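Local coordinates for protein sulfite reductase [ferredoxin] (Mycobacterium tuberculosis, PDB 1ZJ8) that reduces sulfite to sulfide with electrons from ferredoxin, using a siroheme and a [4Fe-4S] cluster, for the biosynthesis of sulfur-containing amino acids and cofactors, at residues A120-G125 / A371-M376; R217-A222 / A283-F288; T468-G473 / Q482-G487. One frame throughout, in Å; residues are numbered along the deposited sequence.

Contact 1: residues A120-G125 / A371-M376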
loop_
_atom_site.group_PDB
_atom_site.type_symbol
_atom_site.label_atom_id
_atom_site.label_comp_id
_atom_site.label_asym_id
_atom_site.label_seq_id
_atom_site.Cartn_x
_atom_site.Cartn_y
_atom_site.Cartn_z
ATOM N N ALA A 120 13.952 16.338 3.559
ATOM C CA ALA A 120 13.494 15.439 2.519
ATOM C C ALA A 120 12.031 15.710 2.182
ATOM O O ALA A 120 11.640 15.646 1.014
ATOM C CB ALA A 120 13.693 13.978 2.947
ATOM N N LEU A 121 11.229 16.004 3.204
ATOM C CA LEU A 121 9.811 16.304 3.027
ATOM C C LEU A 121 9.623 17.617 2.245
ATOM O O LEU A 121 8.716 17.729 1.411
ATOM C CB LEU A 121 9.118 16.390 4.386
ATOM C CG LEU A 121 7.582 16.501 4.314
ATOM C CD1 LEU A 121 6.970 15.145 3.980
ATOM C CD2 LEU A 121 6.962 17.100 5.594
ATOM N N ARG A 122 10.494 18.592 2.504
ATOM C CA ARG A 122 10.499 19.843 1.753
ATOM C C ARG A 122 10.840 19.652 0.269
ATOM O O ARG A 122 10.216 20.270 -0.613
ATOM C CB ARG A 122 11.478 20.812 2.382
ATOM C CG ARG A 122 11.476 22.163 1.714
ATOM C CD ARG A 122 12.543 23.047 2.303
ATOM N NE ARG A 122 12.549 23.000 3.763
ATOM C CZ ARG A 122 11.654 23.611 4.532
ATOM N NH1 ARG A 122 10.659 24.322 3.982
ATOM N NH2 ARG A 122 11.750 23.510 5.858
ATOM N N THR A 123 11.834 18.805 0.005
ATOM C CA THR A 123 12.247 18.485 -1.354
ATOM C C THR A 123 11.063 17.856 -2.103
ATOM O O THR A 123 10.679 18.329 -3.164
ATOM C CB THR A 123 13.484 17.538 -1.332
ATOM O OG1 THR A 123 14.567 18.165 -0.613
ATOM C CG2 THR A 123 13.931 17.145 -2.774
ATOM N N LEU A 124 10.470 16.823 -1.515
ATOM C CA LEU A 124 9.245 16.237 -2.038
ATOM C C LEU A 124 8.200 17.294 -2.384
ATOM O O LEU A 124 7.523 17.205 -3.405
ATOM C CB LEU A 124 8.661 15.274 -1.009
ATOM C CG LEU A 124 9.103 13.820 -1.138
ATOM C CD1 LEU A 124 10.438 13.648 -1.885
ATOM C CD2 LEU A 124 9.186 13.177 0.254
ATOM N N GLY A 125 8.076 18.295 -1.527
ATOM C CA GLY A 125 7.070 19.321 -1.717
ATOM C C GLY A 125 7.348 20.178 -2.925
ATOM O O GLY A 125 6.442 20.496 -3.693
ATOM N N ALA A 371 4.379 23.017 3.247
ATOM C CA ALA A 371 3.777 23.695 4.403
ATOM C C ALA A 371 4.039 22.944 5.719
ATOM O O ALA A 371 4.331 23.573 6.757
ATOM C CB ALA A 371 2.295 23.877 4.173
ATOM N N VAL A 372 3.933 21.614 5.652
ATOM C CA VAL A 372 4.171 20.736 6.802
ATOM C C VAL A 372 5.646 20.788 7.225
ATOM O O VAL A 372 5.963 20.769 8.416
ATOM C CB VAL A 372 3.786 19.239 6.495
ATOM C CG1 VAL A 372 4.242 18.308 7.630
ATOM C CG2 VAL A 372 2.290 19.079 6.240
ATOM N N ALA A 373 6.544 20.862 6.250
ATOM C CA ALA A 373 7.971 20.939 6.555
ATOM C C ALA A 373 8.301 22.156 7.410
ATOM O O ALA A 373 9.115 22.053 8.332
ATOM C CB ALA A 373 8.794 20.936 5.277
ATOM N N ASP A 374 7.653 23.288 7.128
ATOM C CA ASP A 374 7.881 24.534 7.896
ATOM C C ASP A 374 7.259 24.487 9.289
ATOM O O ASP A 374 7.815 25.045 10.254
ATOM C CB ASP A 374 7.393 25.759 7.102
ATOM C CG ASP A 374 8.151 25.922 5.784
ATOM O OD1 ASP A 374 9.384 25.703 5.798
ATOM O OD2 ASP A 374 7.524 26.215 4.733
ATOM N N LEU A 375 6.112 23.811 9.387
ATOM C CA LEU A 375 5.496 23.533 10.684
ATOM C C LEU A 375 6.413 22.646 11.527
ATOM O O LEU A 375 6.580 22.880 12.730
ATOM C CB LEU A 375 4.145 22.846 10.507
ATOM C CG LEU A 375 2.996 23.719 10.003
ATOM C CD1 LEU A 375 1.777 22.864 9.696
ATOM C CD2 LEU A 375 2.655 24.798 11.018
ATOM N N MET A 376 7.017 21.643 10.900
ATOM C CA MET A 376 7.978 20.812 11.594
ATOM C C MET A 376 9.147 21.638 12.159
ATOM O O MET A 376 9.567 21.437 13.306
ATOM C CB MET A 376 8.484 19.724 10.659
ATOM C CG MET A 376 7.473 18.610 10.451
ATOM S SD MET A 376 7.979 17.333 9.274
ATOM C CE MET A 376 9.445 16.694 10.082
#

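Contact 2: residues R217-A222 / A283-F288. With SRM (siroheme), chain E.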
loop_
_atom_site.group_PDB
_atom_site.type_symbol
_atom_site.label_atom_id
_atom_site.label_comp_id
_atom_site.label_asym_id
_atom_site.label_seq_id
_atom_site.Cartn_x
_atom_site.Cartn_y
_atom_site.Cartn_z
ATOM N N ARG A 217 7.237 -11.977 -9.983
ATOM C CA ARG A 217 6.393 -10.790 -9.984
ATOM C C ARG A 217 6.827 -9.797 -8.911
ATOM O O ARG A 217 7.932 -9.906 -8.352
ATOM C CB ARG A 217 4.941 -11.204 -9.757
ATOM C CG ARG A 217 4.073 -11.091 -10.983
ATOM C CD ARG A 217 2.605 -10.960 -10.571
ATOM N NE ARG A 217 1.772 -10.417 -11.634
ATOM C CZ ARG A 217 1.845 -9.167 -12.067
ATOM N NH1 ARG A 217 2.713 -8.294 -11.545
ATOM N NH2 ARG A 217 1.039 -8.796 -13.045
ATOM N N LYS A 218 5.956 -8.817 -8.642
ATOM C CA LYS A 218 6.146 -7.883 -7.536
ATOM C C LYS A 218 6.166 -8.627 -6.194
ATOM O O LYS A 218 5.537 -9.689 -6.044
ATOM C CB LYS A 218 5.064 -6.786 -7.554
ATOM C CG LYS A 218 3.641 -7.253 -7.286
ATOM C CD LYS A 218 2.685 -6.085 -7.036
ATOM C CE LYS A 218 1.954 -5.622 -8.301
ATOM N NZ LYS A 218 1.156 -4.372 -8.049
ATOM N N TYR A 219 6.886 -8.034 -5.236
ATOM C CA TYR A 219 7.200 -8.644 -3.941
ATOM C C TYR A 219 7.142 -7.618 -2.809
ATOM O O TYR A 219 7.939 -6.688 -2.754
ATOM C CB TYR A 219 8.599 -9.225 -4.007
ATOM C CG TYR A 219 9.059 -10.054 -2.828
ATOM C CD1 TYR A 219 8.653 -11.356 -2.686
ATOM C CD2 TYR A 219 9.967 -9.550 -1.909
ATOM C CE1 TYR A 219 9.107 -12.136 -1.644
ATOM C CE2 TYR A 219 10.434 -10.328 -0.866
ATOM C CZ TYR A 219 10.003 -11.633 -0.738
ATOM O OH TYR A 219 10.451 -12.442 0.290
ATOM N N LYS A 220 6.202 -7.821 -1.898
ATOM C CA LYS A 220 5.860 -6.851 -0.882
ATOM C C LYS A 220 6.277 -7.338 0.504
ATOM O O LYS A 220 5.964 -8.475 0.910
ATOM C CB LYS A 220 4.346 -6.585 -0.910
ATOM C CG LYS A 220 3.916 -5.728 -2.070
ATOM C CD LYS A 220 2.400 -5.622 -2.195
ATOM C CE LYS A 220 2.050 -4.626 -3.313
ATOM N NZ LYS A 220 0.641 -4.685 -3.806
ATOM N N THR A 221 6.919 -6.436 1.243
ATOM C CA THR A 221 7.499 -6.764 2.525
ATOM C C THR A 221 7.033 -5.793 3.628
ATOM O O THR A 221 6.925 -4.567 3.410
ATOM C CB THR A 221 9.038 -6.787 2.410
ATOM O OG1 THR A 221 9.425 -7.841 1.519
ATOM C CG2 THR A 221 9.701 -7.007 3.756
ATOM N N ALA A 222 6.782 -6.358 4.814
ATOM C CA ALA A 222 6.449 -5.580 5.989
ATOM C C ALA A 222 7.266 -6.004 7.229
ATOM O O ALA A 222 7.320 -7.188 7.565
ATOM C CB ALA A 222 4.990 -5.712 6.251
ATOM N N ALA A 283 16.696 -15.131 1.939
ATOM C CA ALA A 283 16.436 -16.524 1.665
ATOM C C ALA A 283 15.003 -16.751 1.174
ATOM O O ALA A 283 14.754 -17.542 0.247
ATOM C CB ALA A 283 16.694 -17.332 2.903
ATOM N N VAL A 284 14.049 -16.060 1.786
ATOM C CA VAL A 284 12.645 -16.160 1.353
ATOM C C VAL A 284 12.498 -15.602 -0.071
ATOM O O VAL A 284 11.902 -16.246 -0.954
ATOM C CB VAL A 284 11.691 -15.400 2.307
ATOM C CG1 VAL A 284 10.292 -15.322 1.717
ATOM C CG2 VAL A 284 11.649 -16.064 3.703
ATOM N N THR A 285 13.060 -14.414 -0.291
ATOM C CA THR A 285 13.035 -13.800 -1.600
ATOM C C THR A 285 13.703 -14.704 -2.639
ATOM O O THR A 285 13.276 -14.739 -3.801
ATOM C CB THR A 285 13.731 -12.435 -1.578
ATOM O OG1 THR A 285 13.231 -11.669 -0.474
ATOM C CG2 THR A 285 13.477 -11.678 -2.879
ATOM N N SER A 286 14.750 -15.423 -2.218
ATOM C CA SER A 286 15.498 -16.333 -3.112
ATOM C C SER A 286 14.667 -17.539 -3.509
ATOM O O SER A 286 14.695 -17.966 -4.662
ATOM C CB SER A 286 16.794 -16.776 -2.448
ATOM O OG SER A 286 17.584 -15.637 -2.110
ATOM N N VAL A 287 13.893 -18.065 -2.570
ATOM C CA VAL A 287 12.969 -19.137 -2.914
ATOM C C VAL A 287 11.964 -18.645 -3.948
ATOM O O VAL A 287 11.715 -19.320 -4.942
ATOM C CB VAL A 287 12.202 -19.668 -1.706
ATOM C CG1 VAL A 287 11.239 -20.791 -2.146
ATOM C CG2 VAL A 287 13.179 -20.142 -0.623
ATOM N N PHE A 288 11.398 -17.466 -3.718
ATOM C CA PHE A 288 10.470 -16.862 -4.675
ATOM C C PHE A 288 11.091 -16.848 -6.067
ATOM O O PHE A 288 10.510 -17.367 -7.013
ATOM C CB PHE A 288 10.083 -15.427 -4.232
ATOM C CG PHE A 288 9.063 -14.728 -5.132
ATOM C CD1 PHE A 288 7.922 -15.399 -5.605
ATOM C CD2 PHE A 288 9.225 -13.381 -5.472
ATOM C CE1 PHE A 288 6.983 -14.755 -6.420
ATOM C CE2 PHE A 288 8.281 -12.724 -6.297
ATOM C CZ PHE A 288 7.162 -13.422 -6.768
HETATM FE FE SRM E . -1.140 -1.273 -6.664
HETATM C CHA SRM E . -1.184 -1.831 -10.034
HETATM C CHB SRM E . -1.998 1.920 -7.197
HETATM C CHC SRM E . -1.050 -0.736 -3.456
HETATM C CHD SRM E . -2.455 -4.421 -6.121
HETATM N NA SRM E . -1.323 -0.130 -8.295
HETATM C C1A SRM E . -1.183 -0.493 -9.589
HETATM C C2A SRM E . -1.028 0.664 -10.528
HETATM C CMA SRM E . 0.425 0.883 -10.819
HETATM C CDA SRM E . -1.887 0.536 -11.755
HETATM C CEA SRM E . -1.265 0.140 -13.057
HETATM O O3A SRM E . -0.728 -0.968 -13.144
HETATM O O4A SRM E . -1.280 0.907 -14.031
HETATM C C3A SRM E . -1.584 1.764 -9.689
HETATM C CAA SRM E . -0.866 3.066 -9.818
HETATM C CBA SRM E . -1.605 3.760 -10.932
HETATM C CCA SRM E . -1.594 5.241 -10.736
HETATM O O1A SRM E . -1.750 5.700 -9.584
HETATM O O2A SRM E . -1.405 5.974 -11.737
HETATM C C4A SRM E . -1.622 1.173 -8.321
HETATM N NB SRM E . -1.322 0.347 -5.565
HETATM C C1B SRM E . -1.629 1.604 -5.892
HETATM C C2B SRM E . -1.522 2.600 -4.772
HETATM C CMB SRM E . -0.947 3.928 -5.175
HETATM C CDB SRM E . -2.900 2.826 -4.247
HETATM C CEB SRM E . -3.076 3.791 -3.130
HETATM O O3B SRM E . -3.677 4.878 -3.270
HETATM O O4B SRM E . -2.591 3.473 -2.044
HETATM C C3B SRM E . -0.688 1.788 -3.804
HETATM C CAB SRM E . 0.783 1.972 -4.072
HETATM C CBB SRM E . 1.613 1.706 -2.853
HETATM C CCB SRM E . 3.070 1.671 -3.213
HETATM O O1B SRM E . 3.803 2.625 -2.965
HETATM O O2B SRM E . 3.571 0.681 -3.736
HETATM C C4B SRM E . -1.017 0.397 -4.272
HETATM N NC SRM E . -1.752 -2.292 -5.141
HETATM C C1C SRM E . -1.467 -1.996 -3.856
HETATM C C2C SRM E . -1.983 -2.910 -2.947
HETATM C CDC SRM E . -2.114 -2.808 -1.464
HETATM C CEC SRM E . -1.010 -3.207 -0.565
HETATM O O3C SRM E . 0.121 -3.464 -1.036
HETATM O O4C SRM E . -1.297 -3.274 0.639
HETATM C C3C SRM E . -2.422 -3.921 -3.748
HETATM C CAC SRM E . -3.041 -5.126 -3.117
HETATM C CBC SRM E . -2.189 -6.100 -2.330
HETATM C CCC SRM E . -1.465 -7.013 -3.304
HETATM O O1C SRM E . -0.528 -6.570 -4.022
HETATM O O2C SRM E . -1.864 -8.204 -3.366
HETATM C C4C SRM E . -2.214 -3.563 -5.054
HETATM N ND SRM E . -1.380 -2.923 -7.812
HETATM C C1D SRM E . -2.094 -3.986 -7.409
HETATM C C2D SRM E . -2.510 -4.711 -8.542
HETATM C CAD SRM E . -2.758 -6.209 -8.511
HETATM C CBD SRM E . -1.628 -7.129 -8.855
HETATM C CCD SRM E . -1.720 -8.623 -8.734
HETATM O O1D SRM E . -0.977 -9.168 -7.888
HETATM O O2D SRM E . -2.513 -9.292 -9.450
HETATM C C3D SRM E . -2.014 -4.036 -9.644
HETATM C CDD SRM E . -1.811 -4.637 -11.008
HETATM C CED SRM E . -0.655 -5.555 -11.340
HETATM O O3D SRM E . 0.310 -5.671 -10.583
HETATM O O4D SRM E . -0.644 -6.219 -12.386
HETATM C C4D SRM E . -1.316 -2.934 -9.178
#

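Contact 3: residues T468-G473 / Q482-G487. With SF4 (iron/sulfur cluster), chain D.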
loop_
_atom_site.group_PDB
_atom_site.type_symbol
_atom_site.label_atom_id
_atom_site.label_comp_id
_atom_site.label_asym_id
_atom_site.label_seq_id
_atom_site.Cartn_x
_atom_site.Cartn_y
_atom_site.Cartn_z
ATOM N N THR A 468 -14.683 0.941 8.740
ATOM C CA THR A 468 -13.703 1.169 7.682
ATOM C C THR A 468 -14.371 1.049 6.312
ATOM O O THR A 468 -15.205 0.192 6.111
ATOM C CB THR A 468 -12.483 0.199 7.794
ATOM O OG1 THR A 468 -12.898 -1.160 7.624
ATOM C CG2 THR A 468 -11.821 0.337 9.135
ATOM N N VAL A 469 -14.011 1.940 5.399
ATOM C CA VAL A 469 -14.601 2.000 4.064
ATOM C C VAL A 469 -13.487 2.137 3.040
ATOM O O VAL A 469 -12.734 3.120 3.063
ATOM C CB VAL A 469 -15.564 3.212 3.893
ATOM C CG1 VAL A 469 -16.090 3.292 2.450
ATOM C CG2 VAL A 469 -16.722 3.165 4.906
ATOM N N ASN A 470 -13.379 1.168 2.137
ATOM C CA ASN A 470 -12.326 1.189 1.109
ATOM C C ASN A 470 -12.922 1.210 -0.303
ATOM O O ASN A 470 -13.696 0.316 -0.668
ATOM C CB ASN A 470 -11.406 -0.016 1.254
ATOM C CG ASN A 470 -10.637 -0.016 2.565
ATOM O OD1 ASN A 470 -10.814 0.857 3.396
ATOM N ND2 ASN A 470 -9.778 -1.003 2.748
ATOM N N ILE A 471 -12.552 2.232 -1.085
ATOM C CA ILE A 471 -13.066 2.428 -2.443
ATOM C C ILE A 471 -11.990 2.114 -3.477
ATOM O O ILE A 471 -11.004 2.836 -3.614
ATOM C CB ILE A 471 -13.544 3.875 -2.669
ATOM C CG1 ILE A 471 -14.268 4.423 -1.428
ATOM C CG2 ILE A 471 -14.447 3.945 -3.907
ATOM C CD1 ILE A 471 -14.944 5.781 -1.642
ATOM N N ASN A 472 -12.198 1.044 -4.230
ATOM C CA ASN A 472 -11.239 0.615 -5.254
ATOM C C ASN A 472 -11.849 0.771 -6.643
ATOM O O ASN A 472 -13.037 0.495 -6.825
ATOM C CB ASN A 472 -10.836 -0.835 -5.010
ATOM C CG ASN A 472 -10.258 -1.053 -3.609
ATOM O OD1 ASN A 472 -9.064 -1.339 -3.457
ATOM N ND2 ASN A 472 -11.112 -0.933 -2.576
ATOM N N GLY A 473 -11.044 1.217 -7.612
ATOM C CA GLY A 473 -11.514 1.471 -8.993
ATOM C C GLY A 473 -11.546 0.263 -9.943
ATOM O O GLY A 473 -11.980 0.389 -11.101
ATOM N N GLN A 482 -11.181 -6.394 0.346
ATOM C CA GLN A 482 -11.730 -7.562 1.011
ATOM C C GLN A 482 -11.521 -7.497 2.496
ATOM O O GLN A 482 -11.934 -8.408 3.211
ATOM C CB GLN A 482 -11.118 -8.866 0.461
ATOM C CG GLN A 482 -11.256 -9.081 -1.055
ATOM C CD GLN A 482 -10.144 -8.419 -1.836
ATOM O OE1 GLN A 482 -9.528 -7.462 -1.362
ATOM N NE2 GLN A 482 -9.867 -8.931 -3.036
ATOM N N ILE A 483 -10.882 -6.437 2.974
ATOM C CA ILE A 483 -10.587 -6.345 4.399
ATOM C C ILE A 483 -11.121 -5.049 4.982
ATOM O O ILE A 483 -10.521 -4.482 5.888
ATOM C CB ILE A 483 -9.069 -6.529 4.660
ATOM C CG1 ILE A 483 -8.247 -5.441 3.960
ATOM C CG2 ILE A 483 -8.622 -7.898 4.178
ATOM C CD1 ILE A 483 -6.771 -5.631 4.091
ATOM N N ALA A 484 -12.255 -4.593 4.461
ATOM C CA ALA A 484 -12.917 -3.385 4.945
ATOM C C ALA A 484 -14.229 -3.826 5.485
ATOM O O ALA A 484 -14.753 -4.826 5.039
ATOM C CB ALA A 484 -13.152 -2.420 3.804
ATOM N N ASP A 485 -14.765 -3.091 6.446
ATOM C CA ASP A 485 -16.132 -3.316 6.863
ATOM C C ASP A 485 -17.034 -3.080 5.650
ATOM O O ASP A 485 -17.894 -3.909 5.372
ATOM C CB ASP A 485 -16.501 -2.428 8.052
ATOM C CG ASP A 485 -15.765 -2.826 9.331
ATOM O OD1 ASP A 485 -15.361 -4.014 9.475
ATOM O OD2 ASP A 485 -15.571 -1.928 10.185
ATOM N N ILE A 486 -16.808 -1.988 4.912
ATOM C CA ILE A 486 -17.486 -1.760 3.652
ATOM C C ILE A 486 -16.464 -1.562 2.526
ATOM O O ILE A 486 -15.854 -0.507 2.412
ATOM C CB ILE A 486 -18.409 -0.543 3.740
ATOM C CG1 ILE A 486 -19.304 -0.656 4.970
ATOM C CG2 ILE A 486 -19.258 -0.429 2.461
ATOM C CD1 ILE A 486 -20.234 0.486 5.163
ATOM N N GLY A 487 -16.283 -2.579 1.693
ATOM C CA GLY A 487 -15.341 -2.510 0.583
ATOM C C GLY A 487 -16.097 -2.333 -0.708
ATOM O O GLY A 487 -17.171 -2.904 -0.879
HETATM FE FE1 SF4 D . -7.243 -0.771 -9.970
HETATM FE FE2 SF4 D . -5.232 0.010 -8.289
HETATM FE FE3 SF4 D . -5.828 1.491 -10.512
HETATM FE FE4 SF4 D . -7.390 1.431 -8.274
HETATM S S1 SF4 D . -5.259 2.289 -8.438
HETATM S S2 SF4 D . -8.129 1.271 -10.476
HETATM S S3 SF4 D . -7.295 -0.776 -7.659
HETATM S S4 SF4 D . -5.003 -0.655 -10.503
#

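Contact 1: residues A120-G125 / A371-M376
Arg122 reaches across to Asp374 in a salt bridge that carries the polar side of this helix pair. NH1 of Arg122 donates to OD1 of Asp374 at 2.6 Å, with an N-H...O angle of 159°. The oxygen lies close to the guanidinium plane, while NH1 comes to it on the syn side, 33° out of the carboxylate plane. NH2 of Arg122 adds a weak second bond to the same OD1 at 3.2 Å, so one oxygen takes both donors. CB of Ala373 lies over one face of the guanidinium, toward its rim. The two helices, 118-131 and 366-379, come one from each of the two ferredoxin-like half domains, and their short segments run nearly antiparallel at 158°, with axes 8.6 Å apart. On the buried side the contact is apolar. CD2 of Leu121 meets CG1 of Val372 at 3.6 Å and SD of Met376 at 3.8 Å, the leucine and methionine chains crossing at about a right angle; all three residues also rest on Ile384 of strand 384-386. Within the helices, Met376 N bonds to Val372 O and Gly125 N to Leu121 O, while Leu124 O bonds to the hydroxyl of Tyr146. The hydroxyl of Thr123 bonds to the carbonyl of Ala119, one turn back along its own helix.

Contact 2: residues R217-A222 / A283-F288
Tyr219 and Phe288 join strand 219-224 to helix 277-291, which packs on the mixed sheet of the first of the two nitrite/sulfite reductase 4Fe-4S repeats, a repeat that contributes to the siroheme pocket. Strand and helix segments run nearly antiparallel, with axes 11.0 Å apart, and the aromatic side chains fill the interval. The tyrosine has CG anti to its backbone N (chi1 -173°), and its ring slides past that of Phe288 in the opposite direction. The ring planes are only 20° apart but barely overlap, with centroids separated by 5.5 Å; the near contact is CD1 of Tyr219 to CD2 of Phe288 at 3.5 Å. A methyl group, CG2 of Thr285, sits over one face of the tyrosine ring, offset toward the rim, in a CH-pi contact 4.2 Å from the centroid. CG1 of Val284 meets the ring at its edge, beside OH. The hydroxyl of Thr285 bonds to the carbonyl of Trp281 in its own helix.

Away from this buried aromatic pair the contact thins out. Arg217 is partly exposed and gives the helix little beyond its backbone, since its guanidinium runs off toward the siroheme; there NE is bonded to the carbonyl of Arg297. Lys218 points away from the helix, and Lys218 and Lys220 both extend to the siroheme, although the exact placement of their ends in the model is doubtful. Next to the aromatic pair, the carbonyl O of Arg217 meets the edge of the phenylalanine ring, 3.5 Å from CE2 of Phe288.

Contact 3: residues T468-G473 / Q482-G487
Two neighbouring parallel strands, 469-472 and 486-494, meet here in the mixed sheet of the second 4Fe-4S family domain, and the short connection between them carries the cluster cysteines Cys474 and Cys478. Val469 pairs with Ile486 and Asn470 with Gly487. The carbonyl of Ile486 accepts from the backbone N of Asn470 at 3.0 Å, and the N of Ile486 donates to the carbonyl O of Thr468 at 3.0 Å, almost in line with that C=O bond. Ile486 thus uses both its N-H and its C=O toward the neighbouring strand, bonding to the residues before and after Val469 in the regular parallel pattern, and its O also receives a CA-H...O contact from Val469.

Thr468 closes the start of the pairing with its side chain. OG1 stands between the backbone N and the carbonyl carbon (chi1 63°), where it accepts from the N of Asp485 at 2.9 Å in a nearly straight bond of 170°. The carboxylate of Asp485 reaches back in turn: its OD2 takes a weak bond from the N of Thr468 at 3.3 Å. Each residue therefore offers a side-chain oxygen to the backbone N-H of the other.

On the sheet face of Val469 and Ile486, CG2 of the valine packs against CB of the isoleucine, and helices 532-545 and 553-559 cover Ile486. On the other face the amide of Asn470 lies against the methyl of Ala484, while its ND2 bonds to the carbonyl of Arg480 and so ties the strand to the cluster-bearing connection. Beyond Asn472, whose OD1 accepts from the N of Ala479 in the same connection, the strand ends at the cluster, with the carbonyl carbon C of Gly473 3.6 Å from the sulfide S2.

Overall arrangement
The three contacts lie well apart in one monomer. Contact 1 links the two ferredoxin-like half domains through helices 118-131 and 366-379, whereas contacts 2 and 3 belong to the first and second 4Fe-4S repeats and to two different mixed beta-sheets. Along the chain, contact 2 falls between the two halves of contact 1, and contact 3 follows both. The centres of contacts 2 and 3 are about 26 Å apart, with nearest atoms about 10 Å apart, and they approach the cofactors from different repeats of the chain: 217-222 lines the siroheme pocket and 468-473 leads to the iron-sulfur cluster. Contact 1, about 33 and 31 Å from them between centres, lies away from the siroheme and the cluster ligands.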